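NikO protein (Streptomyces tendae, PDB 4FQD) is an enolpyruvyl transferase essential in nikkomycin biosynthesis that probably moves enolpyruvate from phosphoenolpyruvate onto UMP, and is related to MurA. Local coordinates at residues A348-E362 with D386-H398. The protein carries 4 engineered substitutions. Numbering follows the deposited sequence.
Sequences ALLGAYAEGPTYIRE and DTVLRVDGPCPPH
T387 ties the 348-362 segment at its far end: its carbonyl O accepts E362 N at 2.8 Å, and OG1 lies over one face of the R361 guanidinium. V388 CG2 covers that face too, 3.5 Å from R361 NH1. From here strand 388-393 runs antiparallel to strand 356-362, the short axes 162° apart. L389 and I360 form a hydrogen-bonded pair, L389 N to I360 O at 2.7 Å being almost straight, while L389 CD2 leans on the helix at A348 CB. On the other face R390 has CG turned away from the backbone N (chi1 -171°), which sets CG alongside the Y359 ring, 3.7 Å from Y359 CE2, and its bent chain carries NH1 to a salt bridge with D392; NE bonds to A185 O of the second subunit. V391 pairs with T358 and wedges CG1 against the backbone of G351 and A352. At G393 a side chain would run into the carbonyl oxygens of G351 and A354. Beyond the cis peptide before P394, C395 N donates to A352 O on a lone pair (2.7 Å, 166°), and C395 SG packs on A352 CB. P396 CB makes a CH-pi contact over the Y353 ring, 4.0 Å from its centroid, and P397 CD reaches Y353 OH. A serine in place of Y353 would probably leave P396 CB without a ring to sit on and open a gap beside P397. The two strands are the central pair of a four-stranded sheet of the inverse alpha/beta barrel, flanked by strands 331-334 and 382-385; helix 344-351 lies on the L389 and V391 face, with helix 265-278 touching L349 and Y353.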
ATOM      1  N   ALA A 348      -1.803   5.035 -12.966  1.00 11.53           N
ATOM      2  CA  ALA A 348      -1.636   6.421 -12.550  1.00 10.48           C
ATOM      3  C   ALA A 348      -2.400   7.347 -13.488  1.00 12.11           C
ATOM      4  O   ALA A 348      -3.016   8.318 -13.051  1.00 15.09           O
ATOM      5  CB  ALA A 348      -0.163   6.793 -12.518  1.00  9.19           C
ATOM      6  N   LEU A 349      -2.352   7.039 -14.780  1.00  8.32           N
ATOM      7  CA  LEU A 349      -3.065   7.824 -15.780  1.00 12.86           C
ATOM      8  C   LEU A 349      -4.573   7.688 -15.596  1.00 13.32           C
ATOM      9  O   LEU A 349      -5.315   8.660 -15.741  1.00 14.32           O
ATOM     10  CB  LEU A 349      -2.661   7.393 -17.191  1.00 10.89           C
ATOM     11  CG  LEU A 349      -3.337   8.127 -18.350  1.00  9.62           C
ATOM     12  CD1 LEU A 349      -3.151   9.631 -18.217  1.00  6.81           C
ATOM     13  CD2 LEU A 349      -2.795   7.632 -19.681  1.00  8.53           C
ATOM     14  N   LEU A 350      -5.018   6.477 -15.276  1.00 12.10           N
ATOM     15  CA  LEU A 350      -6.427   6.227 -15.000  1.00 11.69           C
ATOM     16  C   LEU A 350      -6.870   6.973 -13.746  1.00 11.85           C
ATOM     17  O   LEU A 350      -8.019   7.398 -13.639  1.00 11.92           O
ATOM     18  CB  LEU A 350      -6.686   4.728 -14.833  1.00 10.50           C
ATOM     19  CG  LEU A 350      -6.602   3.866 -16.093  1.00 12.98           C
ATOM     20  CD1 LEU A 350      -6.674   2.390 -15.736  1.00 12.31           C
ATOM     21  CD2 LEU A 350      -7.712   4.236 -17.065  1.00 10.94           C
ATOM     22  N   GLY A 351      -5.946   7.130 -12.803  1.00  9.51           N
ATOM     23  CA  GLY A 351      -6.225   7.832 -11.564  1.00  9.30           C
ATOM     24  C   GLY A 351      -6.497   9.309 -11.778  1.00 13.37           C
ATOM     25  O   GLY A 351      -7.166   9.950 -10.966  1.00 11.56           O
ATOM     26  N   ALA A 352      -5.981   9.849 -12.878  1.00 11.21           N
ATOM     27  CA  ALA A 352      -6.196  11.250 -13.221  1.00 13.28           C
ATOM     28  C   ALA A 352      -7.652  11.506 -13.597  1.00 12.44           C
ATOM     29  O   ALA A 352      -8.107  12.649 -13.614  1.00  9.14           O
ATOM     30  CB  ALA A 352      -5.273  11.667 -14.356  1.00 11.00           C
ATOM     31  N   TYR A 353      -8.375  10.432 -13.898  1.00 10.79           N
ATOM     32  CA  TYR A 353      -9.782  10.527 -14.263  1.00 10.32           C
ATOM     33  C   TYR A 353     -10.680  10.098 -13.108  1.00 12.71           C
ATOM     34  O   TYR A 353     -11.906  10.098 -13.230  1.00 15.33           O
ATOM     35  CB  TYR A 353     -10.070   9.679 -15.503  1.00 10.45           C
ATOM     36  CG  TYR A 353      -9.446  10.216 -16.770  1.00 10.37           C
ATOM     37  CD1 TYR A 353      -8.100  10.010 -17.047  1.00  8.88           C
ATOM     38  CD2 TYR A 353     -10.203  10.925 -17.693  1.00 10.16           C
ATOM     39  CE1 TYR A 353      -7.525  10.499 -18.205  1.00 13.06           C
ATOM     40  CE2 TYR A 353      -9.639  11.416 -18.855  1.00 13.27           C
ATOM     41  CZ  TYR A 353      -8.300  11.200 -19.106  1.00 14.70           C
ATOM     42  OH  TYR A 353      -7.733  11.688 -20.261  1.00 13.50           O
ATOM     43  N   ALA A 354     -10.065   9.732 -11.989  1.00 11.45           N
ATOM     44  CA  ALA A 354     -10.809   9.347 -10.798  1.00 11.85           C
ATOM     45  C   ALA A 354     -11.088  10.565  -9.927  1.00 12.79           C
ATOM     46  O   ALA A 354     -10.336  11.538  -9.954  1.00 13.89           O
ATOM     47  CB  ALA A 354     -10.043   8.296 -10.010  1.00 12.04           C
ATOM     48  N   GLU A 355     -12.171  10.513  -9.160  1.00 18.24           N
ATOM     49  CA  GLU A 355     -12.525  11.614  -8.272  1.00 17.50           C
ATOM     50  C   GLU A 355     -11.955  11.417  -6.871  1.00 16.71           C
ATOM     51  O   GLU A 355     -12.608  10.849  -5.995  1.00 14.99           O
ATOM     52  CB  GLU A 355     -14.041  11.803  -8.216  1.00 13.32           C
ATOM     53  CG  GLU A 355     -14.620  12.409  -9.482  1.00 32.95           C
ATOM     54  CD  GLU A 355     -16.086  12.764  -9.346  1.00 43.10           C
ATOM     55  OE1 GLU A 355     -16.734  12.274  -8.396  1.00 44.97           O
ATOM     56  OE2 GLU A 355     -16.591  13.537 -10.188  1.00 35.08           O
ATOM     57  N   GLY A 356     -10.732  11.895  -6.671  1.00 13.98           N
ATOM     58  CA  GLY A 356     -10.054  11.746  -5.399  1.00 13.41           C
ATOM     59  C   GLY A 356      -8.587  11.412  -5.582  1.00 14.84           C
ATOM     60  O   GLY A 356      -8.104  11.321  -6.711  1.00 13.55           O
ATOM     61  N   PRO A 357      -7.867  11.229  -4.467  1.00 16.00           N
ATOM     62  CA  PRO A 357      -6.432  10.938  -4.489  1.00 10.12           C
ATOM     63  C   PRO A 357      -6.148   9.462  -4.751  1.00  9.58           C
ATOM     64  O   PRO A 357      -6.720   8.599  -4.086  1.00 13.23           O
ATOM     65  CB  PRO A 357      -5.974  11.297  -3.066  1.00  9.52           C
ATOM     66  CG  PRO A 357      -7.175  11.912  -2.381  1.00 11.98           C
ATOM     67  CD  PRO A 357      -8.369  11.387  -3.094  1.00  9.34           C
ATOM     68  N   THR A 358      -5.274   9.182  -5.711  1.00  8.03           N
ATOM     69  CA  THR A 358      -4.802   7.822  -5.940  1.00  9.29           C
ATOM     70  C   THR A 358      -3.383   7.677  -5.406  1.00 10.13           C
ATOM     71  O   THR A 358      -2.483   8.414  -5.806  1.00 10.71           O
ATOM     72  CB  THR A 358      -4.833   7.446  -7.434  1.00 10.59           C
ATOM     73  OG1 THR A 358      -6.187   7.212  -7.842  1.00 11.19           O
ATOM     74  CG2 THR A 358      -4.019   6.183  -7.682  1.00  8.69           C
ATOM     75  N   TYR A 359      -3.189   6.729  -4.495  1.00 10.32           N
ATOM     76  CA  TYR A 359      -1.887   6.518  -3.877  1.00  8.60           C
ATOM     77  C   TYR A 359      -1.211   5.275  -4.439  1.00 12.31           C
ATOM     78  O   TYR A 359      -1.746   4.171  -4.350  1.00 14.72           O
ATOM     79  CB  TYR A 359      -2.027   6.402  -2.358  1.00  9.94           C
ATOM     80  CG  TYR A 359      -2.701   7.592  -1.714  1.00 10.95           C
ATOM     81  CD1 TYR A 359      -4.083   7.641  -1.576  1.00  9.40           C
ATOM     82  CD2 TYR A 359      -1.957   8.665  -1.243  1.00 13.11           C
ATOM     83  CE1 TYR A 359      -4.704   8.725  -0.988  1.00 12.40           C
ATOM     84  CE2 TYR A 359      -2.568   9.756  -0.652  1.00 11.90           C
ATOM     85  CZ  TYR A 359      -3.943   9.780  -0.528  1.00 14.14           C
ATOM     86  OH  TYR A 359      -4.557  10.862   0.059  1.00 15.70           O
ATOM     87  N   ILE A 360      -0.031   5.462  -5.018  1.00  9.24           N
ATOM     88  CA  ILE A 360       0.706   4.359  -5.621  1.00  9.70           C
ATOM     89  C   ILE A 360       2.060   4.166  -4.949  1.00 12.49           C
ATOM     90  O   ILE A 360       2.886   5.079  -4.923  1.00 11.75           O
ATOM     91  CB  ILE A 360       0.918   4.585  -7.129  1.00 14.76           C
ATOM     92  CG1 ILE A 360      -0.430   4.726  -7.840  1.00 11.37           C
ATOM     93  CG2 ILE A 360       1.734   3.448  -7.727  1.00 10.09           C
ATOM     94  CD1 ILE A 360      -0.317   4.990  -9.325  1.00  9.12           C
ATOM     95  N   ARG A 361       2.282   2.975  -4.402  1.00 11.31           N
ATOM     96  CA  ARG A 361       3.549   2.666  -3.752  1.00 11.15           C
ATOM     97  C   ARG A 361       4.338   1.623  -4.533  1.00 13.67           C
ATOM     98  O   ARG A 361       3.813   0.567  -4.887  1.00 10.34           O
ATOM     99  CB  ARG A 361       3.320   2.177  -2.322  1.00 15.46           C
ATOM    100  CG  ARG A 361       4.586   2.134  -1.486  1.00 13.20           C
ATOM    101  CD  ARG A 361       4.307   1.596  -0.099  1.00 16.86           C
ATOM    102  NE  ARG A 361       5.212   2.164   0.894  1.00 24.97           N
ATOM    103  CZ  ARG A 361       4.916   3.208   1.659  1.00 22.06           C
ATOM    104  NH1 ARG A 361       3.734   3.796   1.552  1.00 16.12           N
ATOM    105  NH2 ARG A 361       5.799   3.662   2.537  1.00 28.66           N
ATOM    106  N   GLU A 362       5.603   1.930  -4.794  1.00 15.21           N
ATOM    107  CA  GLU A 362       6.485   1.026  -5.519  1.00 15.14           C
ATOM    108  C   GLU A 362       7.295   0.168  -4.553  1.00 15.59           C
ATOM    109  O   GLU A 362       8.038   0.689  -3.722  1.00 17.01           O
ATOM    110  CB  GLU A 362       7.425   1.826  -6.421  1.00 16.45           C
ATOM    111  CG  GLU A 362       8.495   0.990  -7.088  1.00 28.94           C
ATOM    112  CD  GLU A 362       7.928   0.014  -8.096  1.00 19.53           C
ATOM    113  OE1 GLU A 362       7.225   0.460  -9.026  1.00 23.56           O
ATOM    114  OE2 GLU A 362       8.182  -1.200  -7.952  1.00 19.57           O
ATOM    115  N   ASP A 386       9.970   9.523  -2.580  1.00 16.85           N
ATOM    116  CA  ASP A 386      10.653   8.233  -2.484  1.00 18.58           C
ATOM    117  C   ASP A 386       9.921   7.124  -3.246  1.00 19.56           C
ATOM    118  O   ASP A 386       9.935   7.095  -4.477  1.00 16.10           O
ATOM    119  CB  ASP A 386      10.862   7.842  -1.016  1.00 23.65           C
ATOM    120  CG  ASP A 386      11.854   6.706  -0.847  1.00 40.47           C
ATOM    121  OD1 ASP A 386      12.748   6.563  -1.709  1.00 39.80           O
ATOM    122  OD2 ASP A 386      11.739   5.959   0.149  1.00 34.77           O
ATOM    123  N   THR A 387       9.278   6.223  -2.509  1.00 14.95           N
ATOM    124  CA  THR A 387       8.627   5.059  -3.102  1.00 18.13           C
ATOM    125  C   THR A 387       7.158   5.315  -3.403  1.00 17.94           C
ATOM    126  O   THR A 387       6.462   4.432  -3.904  1.00 16.97           O
ATOM    127  CB  THR A 387       8.676   3.843  -2.158  1.00 16.49           C
ATOM    128  OG1 THR A 387       7.710   4.015  -1.114  1.00 19.43           O
ATOM    129  CG2 THR A 387      10.048   3.690  -1.538  1.00 19.20           C
ATOM    130  N   VAL A 388       6.682   6.514  -3.087  1.00 15.68           N
ATOM    131  CA  VAL A 388       5.258   6.808  -3.185  1.00 11.61           C
ATOM    132  C   VAL A 388       4.934   7.843  -4.256  1.00 11.60           C
ATOM    133  O   VAL A 388       5.575   8.889  -4.341  1.00 13.60           O
ATOM    134  CB  VAL A 388       4.694   7.281  -1.827  1.00 11.39           C
ATOM    135  CG1 VAL A 388       3.236   7.708  -1.961  1.00 11.68           C
ATOM    136  CG2 VAL A 388       4.841   6.183  -0.787  1.00 12.11           C
ATOM    137  N   LEU A 389       3.934   7.533  -5.075  1.00 15.39           N
ATOM    138  CA  LEU A 389       3.403   8.477  -6.049  1.00 12.56           C
ATOM    139  C   LEU A 389       1.923   8.721  -5.776  1.00 12.93           C
ATOM    140  O   LEU A 389       1.157   7.779  -5.567  1.00  8.80           O
ATOM    141  CB  LEU A 389       3.592   7.945  -7.470  1.00 13.95           C
ATOM    142  CG  LEU A 389       2.761   8.615  -8.568  1.00 14.68           C
ATOM    143  CD1 LEU A 389       3.144  10.079  -8.729  1.00 14.38           C
ATOM    144  CD2 LEU A 389       2.912   7.867  -9.885  1.00 16.96           C
ATOM    145  N   ARG A 390       1.525   9.988  -5.772  1.00 13.11           N
ATOM    146  CA  ARG A 390       0.131  10.342  -5.542  1.00 12.86           C
ATOM    147  C   ARG A 390      -0.427  11.144  -6.712  1.00 11.80           C
ATOM    148  O   ARG A 390       0.229  12.053  -7.220  1.00 16.53           O
ATOM    149  CB  ARG A 390      -0.017  11.137  -4.244  1.00  8.40           C
ATOM    150  CG  ARG A 390      -1.457  11.356  -3.809  1.00  7.50           C
ATOM    151  CD  ARG A 390      -1.692  12.807  -3.430  1.00 12.30           C
ATOM    152  NE  ARG A 390      -0.644  13.319  -2.552  1.00 22.88           N
ATOM    153  CZ  ARG A 390      -0.215  14.576  -2.554  1.00 16.12           C
ATOM    154  NH1 ARG A 390      -0.742  15.457  -3.394  1.00 14.01           N
ATOM    155  NH2 ARG A 390       0.744  14.953  -1.721  1.00 24.05           N
ATOM    156  N   VAL A 391      -1.636  10.798  -7.138  1.00  9.46           N
ATOM    157  CA  VAL A 391      -2.314  11.529  -8.200  1.00 10.24           C
ATOM    158  C   VAL A 391      -3.570  12.205  -7.659  1.00 11.38           C
ATOM    159  O   VAL A 391      -4.447  11.549  -7.097  1.00 11.85           O
ATOM    160  CB  VAL A 391      -2.691  10.604  -9.375  1.00 14.88           C
ATOM    161  CG1 VAL A 391      -3.492  11.367 -10.420  1.00 11.77           C
ATOM    162  CG2 VAL A 391      -1.440   9.998  -9.994  1.00 12.59           C
ATOM    163  N   ASP A 392      -3.648  13.522  -7.827  1.00 14.79           N
ATOM    164  CA  ASP A 392      -4.779  14.295  -7.326  1.00 14.33           C
ATOM    165  C   ASP A 392      -5.886  14.429  -8.364  1.00 14.68           C
ATOM    166  O   ASP A 392      -6.015  15.463  -9.017  1.00 18.30           O
ATOM    167  CB  ASP A 392      -4.322  15.682  -6.872  1.00 13.03           C
ATOM    168  CG  ASP A 392      -3.481  15.635  -5.614  1.00 20.06           C
ATOM    169  OD1 ASP A 392      -3.762  14.783  -4.746  1.00 19.83           O
ATOM    170  OD2 ASP A 392      -2.542  16.449  -5.492  1.00 17.24           O
ATOM    171  N   GLY A 393      -6.689  13.379  -8.508  1.00 13.76           N
ATOM    172  CA  GLY A 393      -7.802  13.398  -9.436  1.00 13.75           C
ATOM    173  C   GLY A 393      -8.993  14.152  -8.876  1.00 15.67           C
ATOM    174  O   GLY A 393      -9.163  14.225  -7.659  1.00 16.98           O
ATOM    175  N   PRO A 394      -9.834  14.713  -9.760  1.00 16.94           N
ATOM    176  CA  PRO A 394      -9.693  14.652 -11.219  1.00 16.30           C
ATOM    177  C   PRO A 394      -8.665  15.648 -11.744  1.00 15.79           C
ATOM    178  O   PRO A 394      -8.664  16.810 -11.336  1.00 17.07           O
ATOM    179  CB  PRO A 394     -11.090  15.042 -11.727  1.00 11.87           C
ATOM    180  CG  PRO A 394     -11.981  15.066 -10.513  1.00 17.58           C
ATOM    181  CD  PRO A 394     -11.085  15.377  -9.368  1.00 17.31           C
ATOM    182  N   CYS A 395      -7.798  15.188 -12.638  1.00 13.18           N
ATOM    183  CA  CYS A 395      -6.818  16.058 -13.277  1.00 14.48           C
ATOM    184  C   CYS A 395      -6.397  15.511 -14.640  1.00 12.66           C
ATOM    185  O   CYS A 395      -5.222  15.215 -14.855  1.00 14.73           O
ATOM    186  CB  CYS A 395      -5.593  16.231 -12.378  1.00 14.63           C
ATOM    187  SG  CYS A 395      -4.820  14.677 -11.864  1.00 16.67           S
ATOM    188  N   PRO A 396      -7.355  15.388 -15.573  1.00 15.42           N
ATOM    189  CA  PRO A 396      -7.040  14.799 -16.878  1.00 13.71           C
ATOM    190  C   PRO A 396      -6.113  15.698 -17.686  1.00 12.38           C
ATOM    191  O   PRO A 396      -6.187  16.919 -17.556  1.00 16.38           O
ATOM    192  CB  PRO A 396      -8.409  14.702 -17.553  1.00 11.72           C
ATOM    193  CG  PRO A 396      -9.201  15.796 -16.939  1.00 14.05           C
ATOM    194  CD  PRO A 396      -8.738  15.893 -15.515  1.00 14.43           C
ATOM    195  N   PRO A 397      -5.238  15.097 -18.508  1.00 16.56           N
ATOM    196  CA  PRO A 397      -4.298  15.857 -19.339  1.00 13.94           C
ATOM    197  C   PRO A 397      -5.039  16.710 -20.364  1.00 15.93           C
ATOM    198  O   PRO A 397      -5.979  16.227 -20.995  1.00 13.46           O
ATOM    199  CB  PRO A 397      -3.487  14.761 -20.040  1.00 12.79           C
ATOM    200  CG  PRO A 397      -4.369  13.557 -20.015  1.00 10.84           C
ATOM    201  CD  PRO A 397      -5.122  13.645 -18.725  1.00 12.58           C
ATOM    202  N   HIS A 398      -4.621  17.963 -20.522  1.00 15.91           N
ATOM    203  CA  HIS A 398      -5.315  18.876 -21.422  1.00 20.61           C
ATOM    204  C   HIS A 398      -4.386  19.903 -22.065  1.00 20.60           C
ATOM    205  O   HIS A 398      -4.686  20.426 -23.136  1.00 21.58           O
ATOM    206  CB  HIS A 398      -6.455  19.587 -20.686  1.00 18.42           C
ATOM    207  CG  HIS A 398      -5.999  20.446 -19.548  1.00 21.80           C
ATOM    208  ND1 HIS A 398      -5.776  19.950 -18.281  1.00 23.37           N
ATOM    209  CD2 HIS A 398      -5.726  21.772 -19.484  1.00 21.34           C
ATOM    210  CE1 HIS A 398      -5.383  20.930 -17.488  1.00 19.86           C
ATOM    211  NE2 HIS A 398      -5.345  22.046 -18.194  1.00 24.26           N
TER
HETATM  212  O   HOH W   1       8.473   1.600   0.729  1.00 15.42           O